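DNA-binding protein HU (Anabaena sp., PDB 1P71) binds and bends DNA as a homodimeric bacterial histone-like protein, wrapping the duplex to stabilise it against denaturation. Local coordinates at the interface of chains A and B. Residues are numbered along the deposited sequence; one frame, centred on the assembly and turned at random. Chains: chain A/B, DNA-binding protein HU.

All four contacts belong to the two-fold interface of the HU homodimer. Contacts 1 and 3, about 20 Å apart between C-alpha centres, largely repeat one motif with chains exchanged: A:Phe85 or B:Phe85 enters the partner between helix 18-37 and strand 74-81. Contact 4 gathers the central phenylalanines about 13 Å from contact 1, sharing B:Phe50, and 8 Å from contact 3, sharing A:Pro77 and B:Phe85. Contact 2, 20 to 24 Å from the others, joins B helix 18-37 to A helices 3-14 and 18-37 and their turn. Sheet and helices both contribute to the interface, so neither is likely to pack as well in a lone chain.

Contact 1: the interface of chains A and B. Residues chain A 81, 85-86, 89; chain B 33, 36, 50, 77.
The chi1 of A:Phe85, -159°, sets its ring roughly opposite the backbone nitrogen and sends it away from helix 83-89 into chain B, where B:Ile33, with chi1 at -77°, lays CG1 against it. The ring is clamped on both faces. B:Ile33 CG1 sits 3.8 Å from the centroid of the A:Phe85 ring, shifted toward the rim near CG, while on the opposite face the B:Pro77 ring slides past in an antiparallel sense and puts its CB over the rim at the far end, 3.6 Å from A:Phe85 CE1. Both are CH-pi contacts. B:Val36 meets the edge of the ring: its CB lies in the ring plane, and its CG1 methyl is 3.8 Å from A:Phe85 CE1. That same methyl reaches A:Val89 CG2 at 3.9 Å, one turn further along the A helix. With helix 18-37 against one face and strand 74-81 against the other, the phenylalanine ties the end of chain A into the body of its partner in the HU dimer. B:Pro77 is also capped from the A strand, its CG packing tightly on A:Ala81 CB at 3.5 Å. Behind this methyl the A backbone is braced within its own chain: the guanidinium of A:Arg86 donates a bent hydrogen bond, 133° at the hydrogen, from NH1 to A:Ala81 O at 2.8 Å, with the acceptor tilted out of the guanidinium plane.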
loop_
_atom_site.group_PDB
_atom_site.type_symbol
_atom_site.label_atom_id
_atom_site.label_comp_id
_atom_site.label_asym_id
_atom_site.label_seq_id
_atom_site.Cartn_x
_atom_site.Cartn_y
_atom_site.Cartn_z
ATOM N N ALA A 81 0.664 -6.696 2.140
ATOM C CA ALA A 81 0.749 -6.252 3.519
ATOM C C ALA A 81 1.685 -7.153 4.303
ATOM O O ALA A 81 1.699 -8.345 4.102
ATOM C CB ALA A 81 -0.629 -6.240 4.147
ATOM N N PHE A 85 1.082 -5.568 9.873
ATOM C CA PHE A 85 -0.131 -4.953 9.335
ATOM C C PHE A 85 -1.309 -5.962 9.350
ATOM O O PHE A 85 -2.376 -5.674 9.883
ATOM C CB PHE A 85 0.155 -4.415 7.933
ATOM C CG PHE A 85 -0.808 -3.360 7.462
ATOM C CD1 PHE A 85 -2.020 -3.114 8.145
ATOM C CD2 PHE A 85 -0.519 -2.613 6.334
ATOM C CE1 PHE A 85 -2.894 -2.140 7.697
ATOM C CE2 PHE A 85 -1.400 -1.625 5.882
ATOM C CZ PHE A 85 -2.592 -1.394 6.562
ATOM N N ARG A 86 -1.101 -7.149 8.788
ATOM C CA ARG A 86 -2.126 -8.214 8.820
ATOM C C ARG A 86 -2.663 -8.594 10.204
ATOM O O ARG A 86 -3.855 -8.859 10.362
ATOM C CB ARG A 86 -1.637 -9.462 8.093
ATOM C CG ARG A 86 -1.459 -9.220 6.588
ATOM C CD ARG A 86 -0.891 -10.388 5.793
ATOM N NE ARG A 86 -0.037 -11.275 6.591
ATOM C CZ ARG A 86 1.259 -11.489 6.356
ATOM N NH1 ARG A 86 1.865 -10.882 5.344
ATOM N NH2 ARG A 86 1.946 -12.321 7.137
ATOM N N VAL A 89 -4.751 -5.748 11.937
ATOM C CA VAL A 89 -6.065 -5.795 11.306
ATOM C C VAL A 89 -6.823 -7.070 11.717
ATOM O O VAL A 89 -8.034 -7.043 11.934
ATOM C CB VAL A 89 -5.938 -5.678 9.753
ATOM C CG1 VAL A 89 -7.264 -5.919 9.074
ATOM C CG2 VAL A 89 -5.427 -4.322 9.381
ATOM N N ILE B 33 -1.465 1.930 9.780
ATOM C CA ILE B 33 -1.807 0.596 10.275
ATOM C C ILE B 33 -2.894 0.662 11.345
ATOM O O ILE B 33 -3.826 -0.147 11.355
ATOM C CB ILE B 33 -0.541 -0.096 10.827
ATOM C CG1 ILE B 33 0.330 -0.603 9.668
ATOM C CG2 ILE B 33 -0.897 -1.241 11.782
ATOM C CD1 ILE B 33 1.639 -1.285 10.085
ATOM N N VAL B 36 -6.255 1.837 9.791
ATOM C CA VAL B 36 -6.886 0.715 9.087
ATOM C C VAL B 36 -7.404 -0.355 10.043
ATOM O O VAL B 36 -8.537 -0.817 9.894
ATOM C CB VAL B 36 -5.960 0.101 8.006
ATOM C CG1 VAL B 36 -6.567 -1.182 7.449
ATOM C CG2 VAL B 36 -5.702 1.124 6.903
ATOM N N PHE B 50 -5.795 3.002 1.663
ATOM C CA PHE B 50 -5.704 1.766 2.453
ATOM C C PHE B 50 -6.993 1.542 3.253
ATOM O O PHE B 50 -7.517 2.473 3.897
ATOM C CB PHE B 50 -4.533 1.798 3.452
ATOM C CG PHE B 50 -3.197 1.993 2.821
ATOM C CD1 PHE B 50 -2.759 3.268 2.481
ATOM C CD2 PHE B 50 -2.369 0.898 2.546
ATOM C CE1 PHE B 50 -1.507 3.468 1.871
ATOM C CE2 PHE B 50 -1.125 1.092 1.926
ATOM C CZ PHE B 50 -0.699 2.369 1.594
ATOM N N PRO B 77 -5.960 -6.091 5.200
ATOM C CA PRO B 77 -5.684 -4.765 4.653
ATOM C C PRO B 77 -5.637 -4.791 3.131
ATOM O O PRO B 77 -5.202 -5.785 2.538
ATOM C CB PRO B 77 -4.309 -4.413 5.238
ATOM C CG PRO B 77 -3.707 -5.684 5.690
ATOM C CD PRO B 77 -4.788 -6.700 5.860
#

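Contact 2: the interface of chains A and B. Residues chain A 10, 14, 16, 21, 24-25; chain B 20, 23-24.
Helix 18-37 of chain B packs into the angle between helices 3-14 and 18-37 of chain A, against the turn that joins them, in the helical part of the HU dimer. B:Val24 is the wedge, and its two methyls work in different directions. CG1 points to the A helices, meeting A:Val24 CG1 at 3.6 Å, where the same residue of each chain pairs obliquely near the two-fold axis, and A:Val10 CG1 at 3.7 Å. CG2 turns instead to the A loop and presses on A:Val16 CG2 at 3.4 Å, a tight carbon pair. A:Val16 can offer that methyl because its chi1 of -52° places CG2 between the backbone nitrogen and the carbonyl carbon, with CG1 swung aside to lie 3.9 Å from B:Gln20 CG. An alanine in place of B:Val24 would remove both methyls, and the likely result is a gap between A:Val16, A:Val10 and A:Val24, with the helical hairpin of chain A less firmly seated on its partner. At the end of helix 3-14 the small residues let the backbones come close: A:Ala14 CB faces B:Ala23 CB at 4.0 Å and lies 3.3 Å from the B:Ala23 carbonyl oxygen O.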
loop_
_atom_site.group_PDB
_atom_site.type_symbol
_atom_site.label_atom_id
_atom_site.label_comp_id
_atom_site.label_asym_id
_atom_site.label_seq_id
_atom_site.Cartn_x
_atom_site.Cartn_y
_atom_site.Cartn_z
ATOM N N VAL A 10 1.238 12.564 12.409
ATOM C CA VAL A 10 2.672 12.312 12.242
ATOM C C VAL A 10 3.512 13.421 12.884
ATOM O O VAL A 10 4.413 13.155 13.695
ATOM C CB VAL A 10 3.039 12.151 10.753
ATOM C CG1 VAL A 10 4.540 12.089 10.573
ATOM C CG2 VAL A 10 2.389 10.894 10.188
ATOM N N ALA A 14 6.163 12.331 15.605
ATOM C CA ALA A 14 7.590 12.459 15.275
ATOM C C ALA A 14 8.210 13.773 15.747
ATOM O O ALA A 14 9.429 13.971 15.632
ATOM C CB ALA A 14 7.793 12.294 13.769
ATOM N N VAL A 16 7.790 16.751 14.382
ATOM C CA VAL A 16 8.148 17.688 13.305
ATOM C C VAL A 16 6.953 18.564 12.886
ATOM O O VAL A 16 5.727 18.171 13.142
ATOM C CB VAL A 16 8.722 16.959 12.083
ATOM C CG1 VAL A 16 9.861 16.024 12.511
ATOM C CG2 VAL A 16 7.620 16.214 11.338
ATOM N N ALA A 21 6.217 17.193 8.162
ATOM C CA ALA A 21 5.593 15.891 8.039
ATOM C C ALA A 21 5.019 15.828 6.640
ATOM O O ALA A 21 5.246 14.837 5.905
ATOM C CB ALA A 21 4.494 15.710 9.041
ATOM N N VAL A 24 8.038 15.579 4.087
ATOM C CA VAL A 24 8.655 14.257 4.079
ATOM C C VAL A 24 7.671 13.182 3.576
ATOM O O VAL A 24 8.044 12.295 2.803
ATOM C CB VAL A 24 9.232 13.893 5.481
ATOM C CG1 VAL A 24 9.770 12.456 5.503
ATOM C CG2 VAL A 24 10.316 14.880 5.898
ATOM N N LEU A 25 6.411 13.274 3.981
ATOM C CA LEU A 25 5.428 12.301 3.505
ATOM C C LEU A 25 5.215 12.386 1.979
ATOM O O LEU A 25 5.188 11.357 1.307
ATOM C CB LEU A 25 4.102 12.400 4.275
ATOM C CG LEU A 25 2.991 11.458 3.805
ATOM C CD1 LEU A 25 3.258 9.979 4.219
ATOM C CD2 LEU A 25 1.606 11.938 4.260
ATOM N N GLN B 20 14.954 12.580 10.694
ATOM C CA GLN B 20 13.597 13.153 10.683
ATOM C C GLN B 20 12.772 12.462 9.613
ATOM O O GLN B 20 11.579 12.193 9.795
ATOM C CB GLN B 20 13.616 14.666 10.412
ATOM C CG GLN B 20 13.716 15.550 11.803
ATOM C CD GLN B 20 14.035 17.004 11.322
ATOM O OE1 GLN B 20 14.234 17.879 12.192
ATOM N NE2 GLN B 20 14.113 17.268 9.942
ATOM N N ALA B 23 11.831 9.185 11.353
ATOM C CA ALA B 23 10.830 9.368 12.408
ATOM C C ALA B 23 9.466 9.773 11.846
ATOM O O ALA B 23 8.424 9.359 12.369
ATOM C CB ALA B 23 11.329 10.394 13.457
ATOM N N VAL B 24 9.477 10.570 10.775
ATOM C CA VAL B 24 8.245 10.899 10.048
ATOM C C VAL B 24 7.686 9.667 9.341
ATOM O O VAL B 24 6.497 9.375 9.473
ATOM C CB VAL B 24 8.440 12.063 9.041
ATOM C CG1 VAL B 24 7.275 12.142 8.032
ATOM C CG2 VAL B 24 8.599 13.378 9.765
#

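Contact 3: the interface of chains A and B. Residues chain A 33, 36-37, 52, 77; chain B 85, 88-89.
A:Ser37, at phi/psi -60/-28°, and B:Val89 are both helical, and the last turn of A helix 18-37 lies beside the end of B helix 83-89. Like A:Phe85 in the twin site, B:Phe85 is held on both faces; A:Ile33 CG1 lies over the ring centre, 3.6 Å from the centroid. A:Pro77 CB takes the opposite face near the rim, 3.7 Å from B:Phe85 CE1, and A:Val36 CB lies in the ring plane at the edge. The root of B:Lys88, CB and CG, packs against A:Ile33 CG2, with CG 3.9 Å from it, and beyond it the chain is bent at chi2, chi3 and chi4. A:Ser37 OG, held beside its backbone nitrogen by chi1 -55°, donates a hydrogen bond to A:Ile33 O, 2.5 Å away and one turn back, from a position tilted out of the carbonyl plane; OG also lies against B:Lys88 CB, 3.2 Å away. B:Val89 spreads its methyls: CG1 lies 3.4 Å from A:Ser52 OG, while CG2 approaches A:Val36 CG1 at 4.0 Å. A water near the A:Ser37 and B:Val89 carbonyls may link the chains, though its distance to B:Val89 makes this doubtful. The site closes one flank of the dimer body, where the C-terminal helix of B bridges helix 18-37 and strands 48-55 and 74-81 of A.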
loop_
_atom_site.group_PDB
_atom_site.type_symbol
_atom_site.label_atom_id
_atom_site.label_comp_id
_atom_site.label_asym_id
_atom_site.label_seq_id
_atom_site.Cartn_x
_atom_site.Cartn_y
_atom_site.Cartn_z
ATOM N N ILE A 33 6.127 5.702 -5.859
ATOM C CA ILE A 33 5.542 5.643 -7.203
ATOM C C ILE A 33 6.633 5.575 -8.272
ATOM O O ILE A 33 6.516 4.822 -9.239
ATOM C CB ILE A 33 4.605 6.870 -7.405
ATOM C CG1 ILE A 33 3.334 6.737 -6.559
ATOM C CG2 ILE A 33 4.271 7.088 -8.850
ATOM C CD1 ILE A 33 2.520 8.019 -6.468
ATOM N N VAL A 36 8.489 2.050 -8.084
ATOM C CA VAL A 36 7.608 1.016 -8.629
ATOM C C VAL A 36 7.476 1.143 -10.160
ATOM O O VAL A 36 7.564 0.148 -10.873
ATOM C CB VAL A 36 6.248 0.978 -7.897
ATOM C CG1 VAL A 36 5.199 0.098 -8.668
ATOM C CG2 VAL A 36 6.435 0.488 -6.451
ATOM N N SER A 37 7.299 2.370 -10.649
ATOM C CA SER A 37 7.167 2.658 -12.090
ATOM C C SER A 37 8.361 2.258 -12.948
ATOM O O SER A 37 8.208 1.984 -14.151
ATOM C CB SER A 37 6.805 4.143 -12.318
ATOM O OG SER A 37 5.611 4.459 -11.578
ATOM N N SER A 52 5.489 -3.573 -9.143
ATOM C CA SER A 52 4.799 -3.623 -10.408
ATOM C C SER A 52 4.532 -5.111 -10.718
ATOM O O SER A 52 5.405 -5.954 -10.537
ATOM C CB SER A 52 5.700 -2.979 -11.462
ATOM O OG SER A 52 4.987 -2.631 -12.619
ATOM N N PRO A 77 0.406 -1.487 -10.319
ATOM C CA PRO A 77 1.032 -1.458 -8.996
ATOM C C PRO A 77 0.345 -2.472 -8.049
ATOM O O PRO A 77 -0.867 -2.721 -8.168
ATOM C CB PRO A 77 0.834 -0.001 -8.551
ATOM C CG PRO A 77 -0.298 0.529 -9.357
ATOM C CD PRO A 77 -0.413 -0.284 -10.587
ATOM N N PHE B 85 -0.603 6.997 -9.812
ATOM C CA PHE B 85 0.203 5.795 -9.623
ATOM C C PHE B 85 -0.017 4.766 -10.745
ATOM O O PHE B 85 0.940 4.202 -11.278
ATOM C CB PHE B 85 -0.157 5.175 -8.274
ATOM C CG PHE B 85 0.911 4.303 -7.695
ATOM C CD1 PHE B 85 1.974 3.842 -8.482
ATOM C CD2 PHE B 85 0.853 3.922 -6.370
ATOM C CE1 PHE B 85 2.953 3.023 -7.950
ATOM C CE2 PHE B 85 1.842 3.092 -5.830
ATOM C CZ PHE B 85 2.897 2.661 -6.637
ATOM N N LYS B 88 1.415 6.058 -14.041
ATOM C CA LYS B 88 2.885 6.096 -14.087
ATOM C C LYS B 88 3.446 4.715 -14.428
ATOM O O LYS B 88 4.391 4.590 -15.211
ATOM C CB LYS B 88 3.492 6.616 -12.769
ATOM C CG LYS B 88 3.282 8.110 -12.483
ATOM C CD LYS B 88 3.860 9.000 -13.574
ATOM C CE LYS B 88 5.275 9.490 -13.252
ATOM N NZ LYS B 88 5.381 10.269 -11.966
ATOM N N VAL B 89 2.823 3.686 -13.864
ATOM C CA VAL B 89 3.199 2.279 -14.096
ATOM C C VAL B 89 2.835 1.824 -15.531
ATOM O O VAL B 89 3.564 1.059 -16.177
ATOM C CB VAL B 89 2.549 1.361 -12.980
ATOM C CG1 VAL B 89 2.793 -0.105 -13.237
ATOM C CG2 VAL B 89 3.092 1.719 -11.619
HETATM O O HOH W 1 5.842 0.517 -15.633
#

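Contact 4: the interface of chains A and B. Residues chain A 32, 50, 77, 79; chain B 47, 50, 79, 85.
The aromatic heart of the HU dimer, characteristic of the bacterial histone-like family, lies where strands 48-55 and 74-81 of both chains converge on the two-fold axis. Strands 74-81 meet through the A:Phe79 and B:Phe79 CB atoms, 3.4 Å apart, where the two side chains cross at about a right angle. Each ring receives an edge from the other chain. A:Phe50 stands at 89° to B:Phe79, with CE2 over its face and 3.8 Å from B:Phe79 CE2; in the two-fold-related pairing B:Phe50 CE2 points to the centre of the A:Phe79 ring, planes at 85°. A:Phe50 and B:Phe50 approach from opposite directions and touch edge to edge, CZ of A:Phe50 to CZ of B:Phe50 at 3.9 Å. A chi1 near -66° carries A:Phe50 inward to this junction, where its own chain's A:Phe79 and A:Ile32 cover its two faces. B:Phe47, from the loop before strand 48-55, adds its rim: CZ lies 3.6 Å from A:Phe50 CE2, and CE1 lies 3.7 Å from A:Ile32 CG2. A leucine in place of B:Phe47 would lack the far ring carbons, which would probably leave a gap beside A:Ile32 and set A:Phe50 freer to shift. B:Phe85 borders the cluster, with the B:Phe47 carbonyl oxygen O in its ring plane at the edge.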
loop_
_atom_site.group_PDB
_atom_site.type_symbol
_atom_site.label_atom_id
_atom_site.label_comp_id
_atom_site.label_asym_id
_atom_site.label_seq_id
_atom_site.Cartn_x
_atom_site.Cartn_y
_atom_site.Cartn_z
ATOM N N ILE A 32 8.017 6.295 -3.815
ATOM C CA ILE A 32 7.481 4.957 -3.968
ATOM C C ILE A 32 6.934 4.752 -5.383
ATOM O O ILE A 32 7.246 3.754 -6.024
ATOM C CB ILE A 32 6.373 4.674 -2.913
ATOM C CG1 ILE A 32 6.988 4.558 -1.519
ATOM C CG2 ILE A 32 5.619 3.393 -3.292
ATOM C CD1 ILE A 32 5.944 4.633 -0.353
ATOM N N PHE A 50 5.478 -2.863 -2.101
ATOM C CA PHE A 50 4.853 -2.341 -3.298
ATOM C C PHE A 50 5.702 -2.777 -4.487
ATOM O O PHE A 50 6.927 -2.686 -4.436
ATOM C CB PHE A 50 4.874 -0.812 -3.290
ATOM C CG PHE A 50 4.033 -0.177 -2.215
ATOM C CD1 PHE A 50 4.588 0.100 -0.964
ATOM C CD2 PHE A 50 2.716 0.206 -2.480
ATOM C CE1 PHE A 50 3.839 0.719 0.029
ATOM C CE2 PHE A 50 1.949 0.825 -1.493
ATOM C CZ PHE A 50 2.506 1.075 -0.241
ATOM N N PRO A 77 0.406 -1.487 -10.319
ATOM C CA PRO A 77 1.032 -1.458 -8.996
ATOM C C PRO A 77 0.345 -2.472 -8.049
ATOM O O PRO A 77 -0.867 -2.721 -8.168
ATOM C CB PRO A 77 0.834 -0.001 -8.551
ATOM C CG PRO A 77 -0.298 0.529 -9.357
ATOM C CD PRO A 77 -0.413 -0.284 -10.587
ATOM N N PHE A 79 0.304 -4.065 -3.823
ATOM C CA PHE A 79 0.717 -3.978 -2.424
ATOM C C PHE A 79 0.551 -5.340 -1.744
ATOM O O PHE A 79 -0.448 -6.008 -1.963
ATOM C CB PHE A 79 -0.114 -2.915 -1.696
ATOM C CG PHE A 79 0.191 -2.791 -0.211
ATOM C CD1 PHE A 79 1.383 -2.242 0.215
ATOM C CD2 PHE A 79 -0.715 -3.254 0.745
ATOM C CE1 PHE A 79 1.676 -2.113 1.576
ATOM C CE2 PHE A 79 -0.433 -3.126 2.110
ATOM C CZ PHE A 79 0.775 -2.558 2.516
ATOM N N PHE B 47 -1.640 9.258 -4.472
ATOM C CA PHE B 47 -0.985 7.974 -4.207
ATOM C C PHE B 47 -1.954 6.763 -4.219
ATOM O O PHE B 47 -1.781 5.837 -5.006
ATOM C CB PHE B 47 -0.164 8.054 -2.918
ATOM C CG PHE B 47 0.580 6.786 -2.577
ATOM C CD1 PHE B 47 1.772 6.476 -3.200
ATOM C CD2 PHE B 47 0.102 5.923 -1.587
ATOM C CE1 PHE B 47 2.474 5.307 -2.870
ATOM C CE2 PHE B 47 0.799 4.751 -1.255
ATOM C CZ PHE B 47 1.980 4.448 -1.915
ATOM N N PHE B 50 -5.795 3.002 1.663
ATOM C CA PHE B 50 -5.704 1.766 2.453
ATOM C C PHE B 50 -6.993 1.542 3.253
ATOM O O PHE B 50 -7.517 2.473 3.897
ATOM C CB PHE B 50 -4.533 1.798 3.452
ATOM C CG PHE B 50 -3.197 1.993 2.821
ATOM C CD1 PHE B 50 -2.759 3.268 2.481
ATOM C CD2 PHE B 50 -2.369 0.898 2.546
ATOM C CE1 PHE B 50 -1.507 3.468 1.871
ATOM C CE2 PHE B 50 -1.125 1.092 1.926
ATOM C CZ PHE B 50 -0.699 2.369 1.594
ATOM N N PHE B 79 -4.909 -2.221 -0.487
ATOM C CA PHE B 79 -4.459 -0.976 -1.068
ATOM C C PHE B 79 -5.117 -0.807 -2.448
ATOM O O PHE B 79 -5.222 -1.762 -3.197
ATOM C CB PHE B 79 -2.930 -0.999 -1.191
ATOM C CG PHE B 79 -2.344 0.218 -1.860
ATOM C CD1 PHE B 79 -2.448 1.469 -1.278
ATOM C CD2 PHE B 79 -1.683 0.104 -3.089
ATOM C CE1 PHE B 79 -1.901 2.601 -1.900
ATOM C CE2 PHE B 79 -1.147 1.213 -3.705
ATOM C CZ PHE B 79 -1.251 2.456 -3.114
ATOM N N PHE B 85 -0.603 6.997 -9.812
ATOM C CA PHE B 85 0.203 5.795 -9.623
ATOM C C PHE B 85 -0.017 4.766 -10.745
ATOM O O PHE B 85 0.940 4.202 -11.278
ATOM C CB PHE B 85 -0.157 5.175 -8.274
ATOM C CG PHE B 85 0.911 4.303 -7.695
ATOM C CD1 PHE B 85 1.974 3.842 -8.482
ATOM C CD2 PHE B 85 0.853 3.922 -6.370
ATOM C CE1 PHE B 85 2.953 3.023 -7.950
ATOM C CE2 PHE B 85 1.842 3.092 -5.830
ATOM C CZ PHE B 85 2.897 2.661 -6.637
#